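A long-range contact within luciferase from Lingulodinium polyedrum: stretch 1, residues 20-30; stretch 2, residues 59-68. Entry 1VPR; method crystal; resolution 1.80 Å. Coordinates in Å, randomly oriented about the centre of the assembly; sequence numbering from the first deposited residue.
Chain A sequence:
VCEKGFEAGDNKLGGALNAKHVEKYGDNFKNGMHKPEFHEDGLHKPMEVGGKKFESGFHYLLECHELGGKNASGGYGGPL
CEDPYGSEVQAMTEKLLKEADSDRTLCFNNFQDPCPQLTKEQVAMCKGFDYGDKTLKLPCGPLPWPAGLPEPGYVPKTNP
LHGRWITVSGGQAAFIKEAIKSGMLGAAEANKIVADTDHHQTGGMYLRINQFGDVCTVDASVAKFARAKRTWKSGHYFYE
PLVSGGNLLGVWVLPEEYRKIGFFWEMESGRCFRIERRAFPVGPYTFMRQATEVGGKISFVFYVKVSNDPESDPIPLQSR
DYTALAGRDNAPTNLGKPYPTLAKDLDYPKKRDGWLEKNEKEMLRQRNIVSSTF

Stretch 1 (20-30) KHVEKYGDNFK
Stretch 2 (59-68) HYLLECHELG

Stretch 2 enters on a helix that begins earlier in the chain and includes residues 59-64; the chain is open by Leu-67 (phi/psi -91/134) and Gly-68, whose positive phi (80/-6) favours glycine. Stretch 1 reaches strand at Phe-29 and Lys-30. Its turns carry the backbone hydrogen bonds Tyr-25 N to Val-22 O (3.2 Å) and Asn-28 N to Tyr-25 O (2.9 Å), the second enclosing Gly-26 (phi/psi 43/-134) and Asp-27. The backbones stay well apart, the nearest CA pair being His-21 CA and Leu-67 CA at 7.2 Å, so side chains make most of the contact, which buries 404 Å² in all.

Two hydrogen bonds fix the polar geometry. Tyr-25 (chi1 m, chi2 116°) donates from OH to OE1 of Glu-63 at a short 2.5 Å; the glutamate reaches it extended, t at chi1 and chi2, and OE1 lies near the plane of the tyrosine ring. Asn-28 (chi1 m, chi2 8°) donates from ND2 to Tyr-60 OH at 3.0 Å and a nearly straight 167°. The CA-to-CB bond of Tyr-60 points sideways, but with chi1 t and chi2 70° its hydroxyl comes close enough to accept.

The aromatic contact joins the same two tyrosines. The edge of Tyr-60 addresses the face of Tyr-25 in an offset arrangement, planes at 90° and centroids 5.8 Å apart, with Tyr-25 CD2 to Tyr-60 CE1 at 3.9 Å. Cys-64 (chi1 m) places SG 5.2 Å from the Tyr-25 ring centroid and 4.4 Å from Phe-29 CZ, at that ring's edge.

Apolar packing gathers on Leu-67 (chi1 m, chi2 t), whose CA-to-CB bond points toward stretch 1. Leu-67 CD1 lies 3.9 Å from Tyr-25 CE1, 3.9 Å from Phe-29 CZ and 4.0 Å from Val-22 CG1: one methyl serves three neighbours. Leu-67 CD2 meets His-21 O at 3.9 Å.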

ATOM      1  N   LYS A  20     -18.651 -11.994  -3.103  1.00 30.78           N
ATOM      2  CA  LYS A  20     -19.023 -13.154  -2.285  1.00 31.96           C
ATOM      3  C   LYS A  20     -18.139 -13.274  -1.033  1.00 33.17           C
ATOM      4  O   LYS A  20     -18.595 -13.721   0.025  1.00 34.36           O
ATOM      5  CB  LYS A  20     -18.943 -14.444  -3.116  1.00 32.15           C
ATOM      6  N   HIS A  21     -16.877 -12.867  -1.148  1.00 31.93           N
ATOM      7  CA  HIS A  21     -15.943 -12.934  -0.020  1.00 29.60           C
ATOM      8  C   HIS A  21     -16.340 -12.018   1.132  1.00 28.97           C
ATOM      9  O   HIS A  21     -16.112 -12.336   2.305  1.00 26.74           O
ATOM     10  CB  HIS A  21     -14.533 -12.524  -0.470  1.00 28.70           C
ATOM     11  CG  HIS A  21     -13.921 -13.442  -1.480  1.00 29.15           C
ATOM     12  ND1 HIS A  21     -12.744 -13.141  -2.132  1.00 28.01           N
ATOM     13  CD2 HIS A  21     -14.299 -14.663  -1.926  1.00 26.97           C
ATOM     14  CE1 HIS A  21     -12.421 -14.138  -2.936  1.00 28.57           C
ATOM     15  NE2 HIS A  21     -13.347 -15.076  -2.829  1.00 27.67           N
ATOM     16  N   VAL A  22     -16.935 -10.878   0.800  1.00 28.22           N
ATOM     17  CA  VAL A  22     -17.289  -9.894   1.814  1.00 29.36           C
ATOM     18  C   VAL A  22     -18.782  -9.631   2.003  1.00 30.54           C
ATOM     19  O   VAL A  22     -19.171  -8.622   2.610  1.00 30.68           O
ATOM     20  CB  VAL A  22     -16.600  -8.550   1.495  1.00 29.97           C
ATOM     21  CG1 VAL A  22     -15.099  -8.742   1.448  1.00 29.44           C
ATOM     22  CG2 VAL A  22     -17.103  -8.009   0.155  1.00 26.73           C
ATOM     23  N   GLU A  23     -19.616 -10.518   1.477  1.00 32.51           N
ATOM     24  CA  GLU A  23     -21.064 -10.364   1.622  1.00 34.33           C
ATOM     25  C   GLU A  23     -21.417 -10.437   3.109  1.00 34.81           C
ATOM     26  O   GLU A  23     -22.348  -9.781   3.571  1.00 36.15           O
ATOM     27  CB  GLU A  23     -21.785 -11.466   0.849  1.00 33.92           C
ATOM     28  N   LYS A  24     -20.639 -11.213   3.851  1.00 35.85           N
ATOM     29  CA  LYS A  24     -20.848 -11.407   5.284  1.00 38.38           C
ATOM     30  C   LYS A  24     -20.608 -10.178   6.176  1.00 38.69           C
ATOM     31  O   LYS A  24     -21.003 -10.175   7.346  1.00 39.63           O
ATOM     32  CB  LYS A  24     -19.955 -12.558   5.771  1.00 38.72           C
ATOM     33  CG  LYS A  24     -18.463 -12.217   5.754  1.00 39.81           C
ATOM     34  CD  LYS A  24     -17.590 -13.457   5.668  1.00 42.29           C
ATOM     35  CE  LYS A  24     -17.690 -14.310   6.917  1.00 42.41           C
ATOM     36  NZ  LYS A  24     -16.741 -15.477   6.860  1.00 44.04           N
ATOM     37  N   TYR A  25     -19.970  -9.142   5.637  1.00 38.41           N
ATOM     38  CA  TYR A  25     -19.658  -7.952   6.427  1.00 37.44           C
ATOM     39  C   TYR A  25     -20.614  -6.780   6.226  1.00 38.67           C
ATOM     40  O   TYR A  25     -20.188  -5.618   6.126  1.00 38.06           O
ATOM     41  CB  TYR A  25     -18.218  -7.506   6.136  1.00 36.59           C
ATOM     42  CG  TYR A  25     -17.187  -8.586   6.404  1.00 34.46           C
ATOM     43  CD1 TYR A  25     -16.408  -9.110   5.370  1.00 34.18           C
ATOM     44  CD2 TYR A  25     -17.001  -9.094   7.689  1.00 34.80           C
ATOM     45  CE1 TYR A  25     -15.465 -10.116   5.611  1.00 33.28           C
ATOM     46  CE2 TYR A  25     -16.064 -10.101   7.940  1.00 34.71           C
ATOM     47  CZ  TYR A  25     -15.297 -10.606   6.900  1.00 33.65           C
ATOM     48  OH  TYR A  25     -14.359 -11.596   7.162  1.00 33.85           O
ATOM     49  N   GLY A  26     -21.906  -7.086   6.184  1.00 39.07           N
ATOM     50  CA  GLY A  26     -22.900  -6.043   6.005  1.00 39.30           C
ATOM     51  C   GLY A  26     -22.492  -5.037   4.946  1.00 39.25           C
ATOM     52  O   GLY A  26     -22.022  -5.414   3.876  1.00 40.86           O
ATOM     53  N   ASP A  27     -22.636  -3.750   5.255  1.00 38.59           N
ATOM     54  CA  ASP A  27     -22.303  -2.708   4.297  1.00 39.03           C
ATOM     55  C   ASP A  27     -20.868  -2.166   4.383  1.00 37.25           C
ATOM     56  O   ASP A  27     -20.570  -1.111   3.826  1.00 36.87           O
ATOM     57  CB  ASP A  27     -23.300  -1.552   4.437  1.00 42.70           C
ATOM     58  CG  ASP A  27     -23.431  -0.737   3.159  1.00 45.83           C
ATOM     59  OD1 ASP A  27     -23.984  -1.266   2.161  1.00 48.08           O
ATOM     60  OD2 ASP A  27     -22.972   0.429   3.150  1.00 48.60           O
ATOM     61  N   ASN A  28     -19.973  -2.881   5.053  1.00 34.50           N
ATOM     62  CA  ASN A  28     -18.599  -2.399   5.171  1.00 33.32           C
ATOM     63  C   ASN A  28     -17.851  -2.327   3.839  1.00 32.43           C
ATOM     64  O   ASN A  28     -16.946  -1.501   3.678  1.00 32.46           O
ATOM     65  CB  ASN A  28     -17.820  -3.264   6.175  1.00 31.24           C
ATOM     66  CG  ASN A  28     -18.154  -2.917   7.615  1.00 32.35           C
ATOM     67  OD1 ASN A  28     -19.073  -2.133   7.870  1.00 30.83           O
ATOM     68  ND2 ASN A  28     -17.411  -3.489   8.563  1.00 31.00           N
ATOM     69  N   PHE A  29     -18.243  -3.173   2.889  1.00 31.63           N
ATOM     70  CA  PHE A  29     -17.609  -3.222   1.563  1.00 32.95           C
ATOM     71  C   PHE A  29     -18.579  -2.782   0.472  1.00 34.08           C
ATOM     72  O   PHE A  29     -19.656  -3.373   0.318  1.00 32.98           O
ATOM     73  CB  PHE A  29     -17.131  -4.653   1.256  1.00 31.50           C
ATOM     74  CG  PHE A  29     -16.008  -5.125   2.139  1.00 31.63           C
ATOM     75  CD1 PHE A  29     -14.694  -5.139   1.670  1.00 31.47           C
ATOM     76  CD2 PHE A  29     -16.253  -5.525   3.449  1.00 29.09           C
ATOM     77  CE1 PHE A  29     -13.648  -5.541   2.495  1.00 29.74           C
ATOM     78  CE2 PHE A  29     -15.213  -5.928   4.281  1.00 30.65           C
ATOM     79  CZ  PHE A  29     -13.908  -5.936   3.802  1.00 30.80           C
ATOM     80  N   LYS A  30     -18.205  -1.761  -0.295  1.00 34.40           N
ATOM     81  CA  LYS A  30     -19.081  -1.277  -1.363  1.00 36.93           C
ATOM     82  C   LYS A  30     -18.308  -0.447  -2.386  1.00 36.57           C
ATOM     83  O   LYS A  30     -17.365   0.257  -2.033  1.00 37.24           O
ATOM     84  CB  LYS A  30     -20.223  -0.431  -0.776  1.00 37.70           C
ATOM     85  CG  LYS A  30     -19.820   0.987  -0.393  1.00 40.35           C
ATOM     86  CD  LYS A  30     -18.640   0.959   0.560  1.00 42.64           C
ATOM     87  CE  LYS A  30     -17.967   2.308   0.674  1.00 44.03           C
ATOM     88  NZ  LYS A  30     -16.786   2.167   1.575  1.00 45.72           N
ATOM     89  N   HIS A  59      -9.372  -7.491  16.142  1.00 28.85           N
ATOM     90  CA  HIS A  59      -9.842  -8.818  15.769  1.00 26.37           C
ATOM     91  C   HIS A  59     -10.524  -8.784  14.407  1.00 26.15           C
ATOM     92  O   HIS A  59     -10.482  -9.765  13.656  1.00 23.70           O
ATOM     93  CB  HIS A  59     -10.815  -9.370  16.807  1.00 28.85           C
ATOM     94  CG  HIS A  59     -10.154  -9.771  18.084  1.00 30.22           C
ATOM     95  ND1 HIS A  59      -9.645  -8.852  18.976  1.00 30.35           N
ATOM     96  CD2 HIS A  59      -9.844 -10.992  18.578  1.00 31.03           C
ATOM     97  CE1 HIS A  59      -9.043  -9.494  19.962  1.00 31.41           C
ATOM     98  NE2 HIS A  59      -9.150 -10.794  19.743  1.00 30.65           N
ATOM     99  N   TYR A  60     -11.163  -7.661  14.091  1.00 23.59           N
ATOM    100  CA  TYR A  60     -11.833  -7.523  12.804  1.00 23.45           C
ATOM    101  C   TYR A  60     -10.750  -7.435  11.720  1.00 23.60           C
ATOM    102  O   TYR A  60     -10.836  -8.080  10.670  1.00 22.78           O
ATOM    103  CB  TYR A  60     -12.680  -6.255  12.781  1.00 23.33           C
ATOM    104  CG  TYR A  60     -13.292  -5.956  11.427  1.00 24.62           C
ATOM    105  CD1 TYR A  60     -14.312  -6.753  10.898  1.00 24.56           C
ATOM    106  CD2 TYR A  60     -12.862  -4.847  10.684  1.00 24.22           C
ATOM    107  CE1 TYR A  60     -14.892  -6.446   9.658  1.00 23.81           C
ATOM    108  CE2 TYR A  60     -13.436  -4.528   9.454  1.00 23.03           C
ATOM    109  CZ  TYR A  60     -14.444  -5.326   8.947  1.00 25.36           C
ATOM    110  OH  TYR A  60     -14.997  -5.007   7.726  1.00 25.42           O
ATOM    111  N   LEU A  61      -9.734  -6.622  11.981  1.00 24.36           N
ATOM    112  CA  LEU A  61      -8.635  -6.464  11.036  1.00 25.05           C
ATOM    113  C   LEU A  61      -7.942  -7.809  10.792  1.00 24.69           C
ATOM    114  O   LEU A  61      -7.578  -8.131   9.660  1.00 24.15           O
ATOM    115  CB  LEU A  61      -7.622  -5.437  11.563  1.00 24.52           C
ATOM    116  CG  LEU A  61      -8.110  -3.996  11.680  1.00 25.97           C
ATOM    117  CD1 LEU A  61      -6.924  -3.114  12.046  1.00 27.33           C
ATOM    118  CD2 LEU A  61      -8.748  -3.543  10.362  1.00 22.78           C
ATOM    119  N   LEU A  62      -7.761  -8.602  11.842  1.00 24.10           N
ATOM    120  CA  LEU A  62      -7.120  -9.896  11.663  1.00 25.13           C
ATOM    121  C   LEU A  62      -7.897 -10.742  10.686  1.00 26.08           C
ATOM    122  O   LEU A  62      -7.309 -11.395   9.820  1.00 26.66           O
ATOM    123  CB  LEU A  62      -6.993 -10.654  12.982  1.00 27.61           C
ATOM    124  CG  LEU A  62      -5.729 -10.396  13.793  1.00 31.55           C
ATOM    125  CD1 LEU A  62      -5.694 -11.384  14.957  1.00 34.44           C
ATOM    126  CD2 LEU A  62      -4.484 -10.596  12.913  1.00 33.04           C
ATOM    127  N   GLU A  63      -9.219 -10.736  10.806  1.00 23.66           N
ATOM    128  CA  GLU A  63     -10.009 -11.525   9.889  1.00 24.78           C
ATOM    129  C   GLU A  63      -9.968 -10.914   8.486  1.00 23.14           C
ATOM    130  O   GLU A  63      -9.985 -11.638   7.499  1.00 22.46           O
ATOM    131  CB  GLU A  63     -11.448 -11.629  10.376  1.00 25.11           C
ATOM    132  CG  GLU A  63     -12.280 -12.619   9.591  1.00 29.50           C
ATOM    133  CD  GLU A  63     -13.672 -12.759  10.178  1.00 30.82           C
ATOM    134  OE1 GLU A  63     -14.630 -12.177   9.620  1.00 32.34           O
ATOM    135  OE2 GLU A  63     -13.793 -13.442  11.214  1.00 34.83           O
ATOM    136  N   CYS A  64      -9.894  -9.592   8.387  1.00 21.98           N
ATOM    137  CA  CYS A  64      -9.849  -8.980   7.064  1.00 21.72           C
ATOM    138  C   CYS A  64      -8.542  -9.271   6.360  1.00 21.52           C
ATOM    139  O   CYS A  64      -8.466  -9.187   5.130  1.00 21.71           O
ATOM    140  CB  CYS A  64     -10.059  -7.467   7.144  1.00 24.61           C
ATOM    141  SG  CYS A  64     -11.766  -6.978   7.492  1.00 27.55           S
ATOM    142  N   HIS A  65      -7.506  -9.609   7.127  1.00 21.74           N
ATOM    143  CA  HIS A  65      -6.210  -9.917   6.533  1.00 23.92           C
ATOM    144  C   HIS A  65      -6.282 -11.187   5.685  1.00 26.25           C
ATOM    145  O   HIS A  65      -5.560 -11.333   4.689  1.00 27.33           O
ATOM    146  CB  HIS A  65      -5.145 -10.045   7.629  1.00 22.00           C
ATOM    147  CG  HIS A  65      -4.359  -8.790   7.818  1.00 22.37           C
ATOM    148  ND1 HIS A  65      -3.582  -8.253   6.808  1.00 20.60           N
ATOM    149  CD2 HIS A  65      -4.325  -7.896   8.838  1.00 21.68           C
ATOM    150  CE1 HIS A  65      -3.117  -7.075   7.195  1.00 19.67           C
ATOM    151  NE2 HIS A  65      -3.553  -6.835   8.421  1.00 23.85           N
ATOM    152  N   GLU A  66      -7.193 -12.083   6.056  1.00 25.51           N
ATOM    153  CA  GLU A  66      -7.374 -13.339   5.339  1.00 26.34           C
ATOM    154  C   GLU A  66      -8.161 -13.184   4.025  1.00 25.75           C
ATOM    155  O   GLU A  66      -8.385 -14.160   3.305  1.00 27.67           O
ATOM    156  CB  GLU A  66      -8.065 -14.363   6.262  1.00 25.41           C
ATOM    157  N   LEU A  67      -8.559 -11.963   3.694  1.00 23.43           N
ATOM    158  CA  LEU A  67      -9.320 -11.736   2.472  1.00 24.60           C
ATOM    159  C   LEU A  67      -8.469 -11.409   1.243  1.00 25.53           C
ATOM    160  O   LEU A  67      -7.539 -10.592   1.324  1.00 27.50           O
ATOM    161  CB  LEU A  67     -10.313 -10.581   2.671  1.00 22.22           C
ATOM    162  CG  LEU A  67     -11.388 -10.681   3.758  1.00 22.66           C
ATOM    163  CD1 LEU A  67     -12.008  -9.296   4.004  1.00 19.76           C
ATOM    164  CD2 LEU A  67     -12.453 -11.680   3.325  1.00 20.76           C
ATOM    165  N   GLY A  68      -8.792 -12.062   0.124  1.00 24.20           N
ATOM    166  CA  GLY A  68      -8.160 -11.772  -1.160  1.00 23.81           C
ATOM    167  C   GLY A  68      -6.805 -12.250  -1.659  1.00 24.47           C
ATOM    168  O   GLY A  68      -6.480 -11.989  -2.827  1.00 23.63           O
TER